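Local coordinates for translation initiation factor eIF2b-like protein,Translation initiation factor eIF2b-like protein (Chaetomium thermophilum, PDB 4ZEM) that is the beta subunit of eIF2B, the heterodecameric complex that probably catalyses guanine nucleotide exchange on eIF2 during translation initiation, at residues D178-H190 / D358-H370. Numbering follows the deposited sequence.
Sequences DDQIASFAEIQIH and DVYLTNLGPQTRH
Phe-184 lays one face of its ring over Gly-365, whose CA stands 3.7 Å from the ring centroid and 16° off the normal, the geometry of a CH-pi contact. Pro-366 follows over that same face, CD lying 4.1 Å from Phe-184 CD2, while Asn-363 O meets the ring edge near its plane. With CG anti to the carbonyl carbon (chi1 -64°), the phenyl group reaches the hairpin from the N-cap of helix 185-188. The hairpin turns through a type I turn, Thr-362 to Gly-365, and Gly-365 O accepts both Thr-362 N and Thr-362 OG1, the latter at 2.9 Å on a lone pair. Leu-361 CD2 is 3.6 Å from Gln-188 CG; its CD1 meets Phe-184 CB and its CG meets Ile-181 CG2. Ile-181 CG1 also packs 3.6 Å from Asn-363 N. Gln-180 sets CB and OE1 against Asn-363 CB, the two amide planes 12° apart. The contact packs the end of helix 154-182 and the short helix 185-188 against the edge hairpin of the Rossmann-like sheet. Contact across the segments is mainly van der Waals and CH-pi; the hydrogen bonds between Thr-362 and Gly-365 close the turn, and Asn-363 OD1 ties it to Val-307 N.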
ATOM      1  N   ASP A 178      -3.372   7.137  -4.934  1.00 40.98           N
ATOM      2  CA  ASP A 178      -2.539   8.303  -5.250  1.00 41.93           C
ATOM      3  C   ASP A 178      -3.368   9.556  -5.555  1.00 44.99           C
ATOM      4  O   ASP A 178      -3.042  10.653  -5.097  1.00 46.74           O
ATOM      5  CB  ASP A 178      -1.611   7.996  -6.429  1.00 42.16           C
ATOM      6  CG  ASP A 178      -0.390   7.187  -6.013  1.00 52.17           C
ATOM      7  OD1 ASP A 178      -0.220   6.955  -4.800  1.00 71.49           O
ATOM      8  OD2 ASP A 178       0.408   6.803  -6.896  1.00 45.09           O
ATOM      9  N   ASP A 179      -4.435   9.386  -6.329  1.00 36.22           N
ATOM     10  CA  ASP A 179      -5.323  10.498  -6.657  1.00 38.99           C
ATOM     11  C   ASP A 179      -6.075  10.989  -5.429  1.00 32.27           C
ATOM     12  O   ASP A 179      -6.330  12.181  -5.284  1.00 40.23           O
ATOM     13  CB  ASP A 179      -6.312  10.100  -7.750  1.00 33.12           C
ATOM     14  CG  ASP A 179      -5.647   9.966  -9.109  1.00 67.65           C
ATOM     15  OD1 ASP A 179      -4.557  10.552  -9.297  1.00 60.02           O
ATOM     16  OD2 ASP A 179      -6.217   9.283  -9.988  1.00 73.69           O
ATOM     17  N   GLN A 180      -6.475  10.065  -4.568  1.00 33.59           N
ATOM     18  CA  GLN A 180      -7.181  10.455  -3.360  1.00 39.37           C
ATOM     19  C   GLN A 180      -6.252  11.233  -2.438  1.00 42.16           C
ATOM     20  O   GLN A 180      -6.651  12.236  -1.850  1.00 46.29           O
ATOM     21  CB  GLN A 180      -7.769   9.236  -2.660  1.00 40.71           C
ATOM     22  CG  GLN A 180      -9.018   8.735  -3.346  1.00 42.40           C
ATOM     23  CD  GLN A 180      -9.462   7.391  -2.832  1.00 51.35           C
ATOM     24  OE1 GLN A 180      -8.699   6.680  -2.181  1.00 58.01           O
ATOM     25  NE2 GLN A 180     -10.697   7.021  -3.140  1.00 53.33           N
ATOM     26  N   ILE A 181      -5.006  10.778  -2.327  1.00 36.69           N
ATOM     27  CA  ILE A 181      -4.014  11.491  -1.533  1.00 35.32           C
ATOM     28  C   ILE A 181      -3.769  12.883  -2.128  1.00 36.36           C
ATOM     29  O   ILE A 181      -3.716  13.882  -1.402  1.00 39.06           O
ATOM     30  CB  ILE A 181      -2.695  10.701  -1.455  1.00 32.30           C
ATOM     31  CG1 ILE A 181      -2.903   9.414  -0.643  1.00 38.02           C
ATOM     32  CG2 ILE A 181      -1.595  11.556  -0.847  1.00 26.39           C
ATOM     33  CD1 ILE A 181      -1.706   8.481  -0.622  1.00 26.67           C
ATOM     34  N   ALA A 182      -3.678  12.946  -3.455  1.00 28.16           N
ATOM     35  CA  ALA A 182      -3.443  14.205  -4.160  1.00 33.40           C
ATOM     36  C   ALA A 182      -4.606  15.194  -4.036  1.00 29.82           C
ATOM     37  O   ALA A 182      -4.408  16.385  -4.232  1.00 38.27           O
ATOM     38  CB  ALA A 182      -3.144  13.940  -5.634  1.00 29.25           C
ATOM     39  N   SER A 183      -5.814  14.710  -3.752  1.00 30.82           N
ATOM     40  CA  SER A 183      -6.970  15.608  -3.615  1.00 34.01           C
ATOM     41  C   SER A 183      -6.843  16.508  -2.380  1.00 32.68           C
ATOM     42  O   SER A 183      -7.583  17.473  -2.233  1.00 40.98           O
ATOM     43  CB  SER A 183      -8.296  14.831  -3.560  1.00 33.95           C
ATOM     44  OG  SER A 183      -8.367  13.954  -2.452  1.00 51.12           O
ATOM     45  N   PHE A 184      -5.931  16.173  -1.477  1.00 38.74           N
ATOM     46  CA  PHE A 184      -5.715  17.000  -0.293  1.00 40.24           C
ATOM     47  C   PHE A 184      -4.525  17.942  -0.450  1.00 42.59           C
ATOM     48  O   PHE A 184      -4.145  18.626   0.497  1.00 45.69           O
ATOM     49  CB  PHE A 184      -5.536  16.117   0.942  1.00 32.99           C
ATOM     50  CG  PHE A 184      -6.760  15.323   1.279  1.00 44.86           C
ATOM     51  CD1 PHE A 184      -6.880  13.998   0.870  1.00 31.49           C
ATOM     52  CD2 PHE A 184      -7.814  15.915   1.964  1.00 34.79           C
ATOM     53  CE1 PHE A 184      -8.026  13.267   1.156  1.00 35.74           C
ATOM     54  CE2 PHE A 184      -8.962  15.186   2.257  1.00 47.32           C
ATOM     55  CZ  PHE A 184      -9.068  13.859   1.850  1.00 34.46           C
ATOM     56  N   ALA A 185      -3.950  17.982  -1.648  1.00 40.66           N
ATOM     57  CA  ALA A 185      -2.758  18.788  -1.900  1.00 41.64           C
ATOM     58  C   ALA A 185      -2.972  20.281  -1.615  1.00 47.42           C
ATOM     59  O   ALA A 185      -2.115  20.914  -1.003  1.00 43.88           O
ATOM     60  CB  ALA A 185      -2.295  18.600  -3.326  1.00 37.55           C
ATOM     61  N   GLU A 186      -4.099  20.843  -2.056  1.00 40.41           N
ATOM     62  CA  GLU A 186      -4.359  22.271  -1.856  1.00 51.00           C
ATOM     63  C   GLU A 186      -4.446  22.635  -0.372  1.00 52.40           C
ATOM     64  O   GLU A 186      -4.158  23.765   0.017  1.00 56.81           O
ATOM     65  CB  GLU A 186      -5.635  22.710  -2.582  1.00 55.18           C
ATOM     66  CG  GLU A 186      -6.806  21.763  -2.437  1.00 76.00           C
ATOM     67  CD  GLU A 186      -7.972  22.147  -3.329  1.00 88.44           C
ATOM     68  OE1 GLU A 186      -8.441  23.304  -3.246  1.00 81.31           O
ATOM     69  OE2 GLU A 186      -8.417  21.290  -4.119  1.00102.65           O
ATOM     70  N   ILE A 187      -4.869  21.678   0.444  1.00 53.70           N
ATOM     71  CA  ILE A 187      -4.889  21.837   1.893  1.00 54.27           C
ATOM     72  C   ILE A 187      -3.478  21.835   2.493  1.00 46.39           C
ATOM     73  O   ILE A 187      -3.185  22.595   3.413  1.00 55.27           O
ATOM     74  CB  ILE A 187      -5.747  20.737   2.556  1.00 56.35           C
ATOM     75  CG1 ILE A 187      -7.214  20.932   2.176  1.00 50.34           C
ATOM     76  CG2 ILE A 187      -5.605  20.764   4.070  1.00 75.79           C
ATOM     77  CD1 ILE A 187      -8.127  19.859   2.701  1.00 54.66           C
ATOM     78  N   GLN A 188      -2.615  20.958   1.984  1.00 46.04           N
ATOM     79  CA  GLN A 188      -1.247  20.847   2.489  1.00 45.50           C
ATOM     80  C   GLN A 188      -0.280  21.912   1.981  1.00 40.79           C
ATOM     81  O   GLN A 188       0.567  22.378   2.746  1.00 41.30           O
ATOM     82  CB  GLN A 188      -0.685  19.460   2.173  1.00 51.35           C
ATOM     83  CG  GLN A 188      -1.105  18.412   3.182  1.00 64.74           C
ATOM     84  CD  GLN A 188      -0.661  18.777   4.583  1.00 74.17           C
ATOM     85  OE1 GLN A 188       0.515  19.051   4.814  1.00 82.69           O
ATOM     86  NE2 GLN A 188      -1.603  18.797   5.523  1.00 65.76           N
ATOM     87  N   ILE A 189      -0.393  22.284   0.707  1.00 38.71           N
ATOM     88  CA  ILE A 189       0.492  23.295   0.122  1.00 41.87           C
ATOM     89  C   ILE A 189      -0.176  24.647  -0.100  1.00 50.01           C
ATOM     90  O   ILE A 189      -1.259  24.735  -0.683  1.00 54.71           O
ATOM     91  CB  ILE A 189       1.085  22.830  -1.215  1.00 41.05           C
ATOM     92  CG1 ILE A 189       2.065  21.693  -0.968  1.00 35.95           C
ATOM     93  CG2 ILE A 189       1.855  23.950  -1.894  1.00 45.88           C
ATOM     94  CD1 ILE A 189       1.584  20.424  -1.482  1.00 49.39           C
ATOM     95  N   HIS A 190       0.501  25.699   0.346  1.00 46.86           N
ATOM     96  CA  HIS A 190      -0.013  27.057   0.242  1.00 53.54           C
ATOM     97  C   HIS A 190       0.797  27.868  -0.765  1.00 51.33           C
ATOM     98  O   HIS A 190       1.924  27.498  -1.097  1.00 40.10           O
ATOM     99  CB  HIS A 190      -0.011  27.713   1.628  1.00 47.89           C
ATOM    100  CG  HIS A 190      -0.624  26.850   2.686  1.00 76.45           C
ATOM    101  ND1 HIS A 190       0.111  26.286   3.707  1.00 96.66           N
ATOM    102  CD2 HIS A 190      -1.896  26.417   2.856  1.00 86.94           C
ATOM    103  CE1 HIS A 190      -0.686  25.561   4.472  1.00105.32           C
ATOM    104  NE2 HIS A 190      -1.909  25.624   3.976  1.00 97.94           N
ATOM    105  N   ASP A 358       5.143  14.416  11.423  1.00 40.01           N
ATOM    106  CA  ASP A 358       4.062  15.304  11.850  1.00 45.00           C
ATOM    107  C   ASP A 358       2.702  14.906  11.294  1.00 39.86           C
ATOM    108  O   ASP A 358       1.725  14.828  12.030  1.00 51.22           O
ATOM    109  CB  ASP A 358       4.377  16.746  11.452  1.00 39.89           C
ATOM    110  CG  ASP A 358       5.577  17.295  12.187  1.00 54.74           C
ATOM    111  OD1 ASP A 358       5.452  17.553  13.404  1.00 61.34           O
ATOM    112  OD2 ASP A 358       6.645  17.453  11.557  1.00 57.66           O
ATOM    113  N   VAL A 359       2.640  14.656   9.993  1.00 42.30           N
ATOM    114  CA  VAL A 359       1.379  14.317   9.354  1.00 43.24           C
ATOM    115  C   VAL A 359       1.490  13.030   8.541  1.00 45.06           C
ATOM    116  O   VAL A 359       2.476  12.819   7.835  1.00 40.48           O
ATOM    117  CB  VAL A 359       0.899  15.446   8.416  1.00 41.17           C
ATOM    118  CG1 VAL A 359      -0.396  15.052   7.720  1.00 38.63           C
ATOM    119  CG2 VAL A 359       0.723  16.740   9.177  1.00 32.69           C
ATOM    120  N   TYR A 360       0.483  12.168   8.665  1.00 35.69           N
ATOM    121  CA  TYR A 360       0.350  11.009   7.795  1.00 39.65           C
ATOM    122  C   TYR A 360      -0.751  11.362   6.821  1.00 41.75           C
ATOM    123  O   TYR A 360      -1.921  11.439   7.193  1.00 44.10           O
ATOM    124  CB  TYR A 360      -0.009   9.742   8.574  1.00 33.83           C
ATOM    125  CG  TYR A 360       0.951   9.447   9.693  1.00 43.14           C
ATOM    126  CD1 TYR A 360       0.788  10.036  10.943  1.00 32.86           C
ATOM    127  CD2 TYR A 360       2.036   8.604   9.497  1.00 32.46           C
ATOM    128  CE1 TYR A 360       1.668   9.785  11.967  1.00 35.15           C
ATOM    129  CE2 TYR A 360       2.925   8.348  10.518  1.00 35.01           C
ATOM    130  CZ  TYR A 360       2.735   8.937  11.752  1.00 35.20           C
ATOM    131  OH  TYR A 360       3.616   8.683  12.775  1.00 40.34           O
ATOM    132  N   LEU A 361      -0.382  11.599   5.574  1.00 34.78           N
ATOM    133  CA  LEU A 361      -1.373  12.020   4.604  1.00 39.60           C
ATOM    134  C   LEU A 361      -1.839  10.809   3.809  1.00 36.72           C
ATOM    135  O   LEU A 361      -1.085  10.225   3.028  1.00 39.17           O
ATOM    136  CB  LEU A 361      -0.807  13.119   3.697  1.00 38.61           C
ATOM    137  CG  LEU A 361      -1.767  13.715   2.668  1.00 46.67           C
ATOM    138  CD1 LEU A 361      -3.074  14.059   3.314  1.00 40.56           C
ATOM    139  CD2 LEU A 361      -1.163  14.961   2.068  1.00 60.38           C
ATOM    140  N   THR A 362      -3.103  10.453   4.007  1.00 34.33           N
ATOM    141  CA  THR A 362      -3.659   9.221   3.459  1.00 35.89           C
ATOM    142  C   THR A 362      -4.805   9.498   2.493  1.00 34.65           C
ATOM    143  O   THR A 362      -5.250  10.635   2.355  1.00 37.96           O
ATOM    144  CB  THR A 362      -4.180   8.298   4.589  1.00 40.37           C
ATOM    145  OG1 THR A 362      -5.418   8.818   5.099  1.00 35.26           O
ATOM    146  CG2 THR A 362      -3.177   8.217   5.723  1.00 28.75           C
ATOM    147  N   ASN A 363      -5.292   8.451   1.841  1.00 33.70           N
ATOM    148  CA  ASN A 363      -6.453   8.566   0.961  1.00 41.76           C
ATOM    149  C   ASN A 363      -7.685   9.070   1.711  1.00 38.70           C
ATOM    150  O   ASN A 363      -8.619   9.597   1.108  1.00 44.61           O
ATOM    151  CB  ASN A 363      -6.762   7.228   0.296  1.00 38.65           C
ATOM    152  CG  ASN A 363      -6.554   6.056   1.227  1.00 41.09           C
ATOM    153  OD1 ASN A 363      -5.453   5.839   1.740  1.00 50.20           O
ATOM    154  ND2 ASN A 363      -7.627   5.326   1.501  1.00 40.95           N
ATOM    155  N   LEU A 364      -7.701   8.839   3.020  1.00 33.53           N
ATOM    156  CA  LEU A 364      -8.737   9.350   3.918  1.00 38.61           C
ATOM    157  C   LEU A 364      -8.492  10.805   4.356  1.00 35.89           C
ATOM    158  O   LEU A 364      -9.365  11.441   4.936  1.00 46.38           O
ATOM    159  CB  LEU A 364      -8.846   8.444   5.145  1.00 45.28           C
ATOM    160  CG  LEU A 364      -9.091   6.973   4.807  1.00 50.00           C
ATOM    161  CD1 LEU A 364      -9.181   6.125   6.070  1.00 53.11           C
ATOM    162  CD2 LEU A 364     -10.351   6.841   3.961  1.00 36.68           C
ATOM    163  N   GLY A 365      -7.280  11.299   4.139  1.00 37.67           N
ATOM    164  CA  GLY A 365      -6.936  12.660   4.512  1.00 35.24           C
ATOM    165  C   GLY A 365      -5.738  12.682   5.446  1.00 41.81           C
ATOM    166  O   GLY A 365      -5.208  11.628   5.815  1.00 39.54           O
ATOM    167  N   PRO A 366      -5.308  13.884   5.851  1.00 44.82           N
ATOM    168  CA  PRO A 366      -4.174  14.004   6.773  1.00 45.20           C
ATOM    169  C   PRO A 366      -4.531  13.481   8.162  1.00 38.49           C
ATOM    170  O   PRO A 366      -5.652  13.689   8.624  1.00 47.91           O
ATOM    171  CB  PRO A 366      -3.899  15.511   6.783  1.00 43.97           C
ATOM    172  CG  PRO A 366      -5.231  16.116   6.479  1.00 36.41           C
ATOM    173  CD  PRO A 366      -5.835  15.203   5.459  1.00 40.14           C
ATOM    174  N   GLN A 367      -3.598  12.775   8.797  1.00 40.62           N
ATOM    175  CA  GLN A 367      -3.844  12.156  10.101  1.00 36.96           C
ATOM    176  C   GLN A 367      -2.672  12.398  11.041  1.00 35.42           C
ATOM    177  O   GLN A 367      -1.541  12.595  10.589  1.00 45.12           O
ATOM    178  CB  GLN A 367      -4.075  10.644   9.961  1.00 33.26           C
ATOM    179  CG  GLN A 367      -5.018  10.244   8.833  1.00 37.88           C
ATOM    180  CD  GLN A 367      -6.480  10.386   9.196  1.00 45.02           C
ATOM    181  OE1 GLN A 367      -6.853  10.333  10.369  1.00 49.33           O
ATOM    182  NE2 GLN A 367      -7.319  10.583   8.185  1.00 52.15           N
ATOM    183  N   THR A 368      -2.946  12.394  12.346  1.00 38.73           N
ATOM    184  CA  THR A 368      -1.880  12.397  13.348  1.00 40.95           C
ATOM    185  C   THR A 368      -1.647  10.964  13.826  1.00 45.96           C
ATOM    186  O   THR A 368      -2.427  10.065  13.506  1.00 45.34           O
ATOM    187  CB  THR A 368      -2.221  13.286  14.550  1.00 46.61           C
ATOM    188  OG1 THR A 368      -3.315  12.711  15.276  1.00 52.95           O
ATOM    189  CG2 THR A 368      -2.591  14.689  14.091  1.00 51.16           C
ATOM    190  N   ARG A 369      -0.592  10.752  14.608  1.00 50.70           N
ATOM    191  CA  ARG A 369      -0.297   9.422  15.136  1.00 50.13           C
ATOM    192  C   ARG A 369      -1.458   8.873  15.978  1.00 44.07           C
ATOM    193  O   ARG A 369      -1.681   7.667  16.031  1.00 48.65           O
ATOM    194  CB  ARG A 369       1.000   9.433  15.952  1.00 47.44           C
ATOM    195  CG  ARG A 369       0.942  10.257  17.225  1.00 66.50           C
ATOM    196  CD  ARG A 369       1.912   9.720  18.262  1.00 87.03           C
ATOM    197  NE  ARG A 369       3.291  10.121  18.003  1.00 94.70           N
ATOM    198  CZ  ARG A 369       4.349   9.556  18.574  1.00 93.95           C
ATOM    199  NH1 ARG A 369       5.570   9.988  18.288  1.00 90.47           N
ATOM    200  NH2 ARG A 369       4.188   8.555  19.429  1.00 96.14           N
ATOM    201  N   HIS A 370      -2.176   9.760  16.657  1.00 47.03           N
ATOM    202  CA  HIS A 370      -3.322   9.363  17.480  1.00 45.92           C
ATOM    203  C   HIS A 370      -4.486   8.823  16.648  1.00 45.04           C
ATOM    204  O   HIS A 370      -5.289   8.032  17.137  1.00 49.44           O
ATOM    205  CB  HIS A 370      -3.768  10.534  18.353  1.00 50.02           C
ATOM    206  CG  HIS A 370      -2.628  11.354  18.873  1.00 71.77           C
ATOM    207  ND1 HIS A 370      -1.812  10.924  19.898  1.00 74.48           N
ATOM    208  CD2 HIS A 370      -2.150  12.565  18.497  1.00 72.37           C
ATOM    209  CE1 HIS A 370      -0.889  11.839  20.139  1.00 71.97           C
ATOM    210  NE2 HIS A 370      -1.074  12.845  19.302  1.00 70.95           N
TER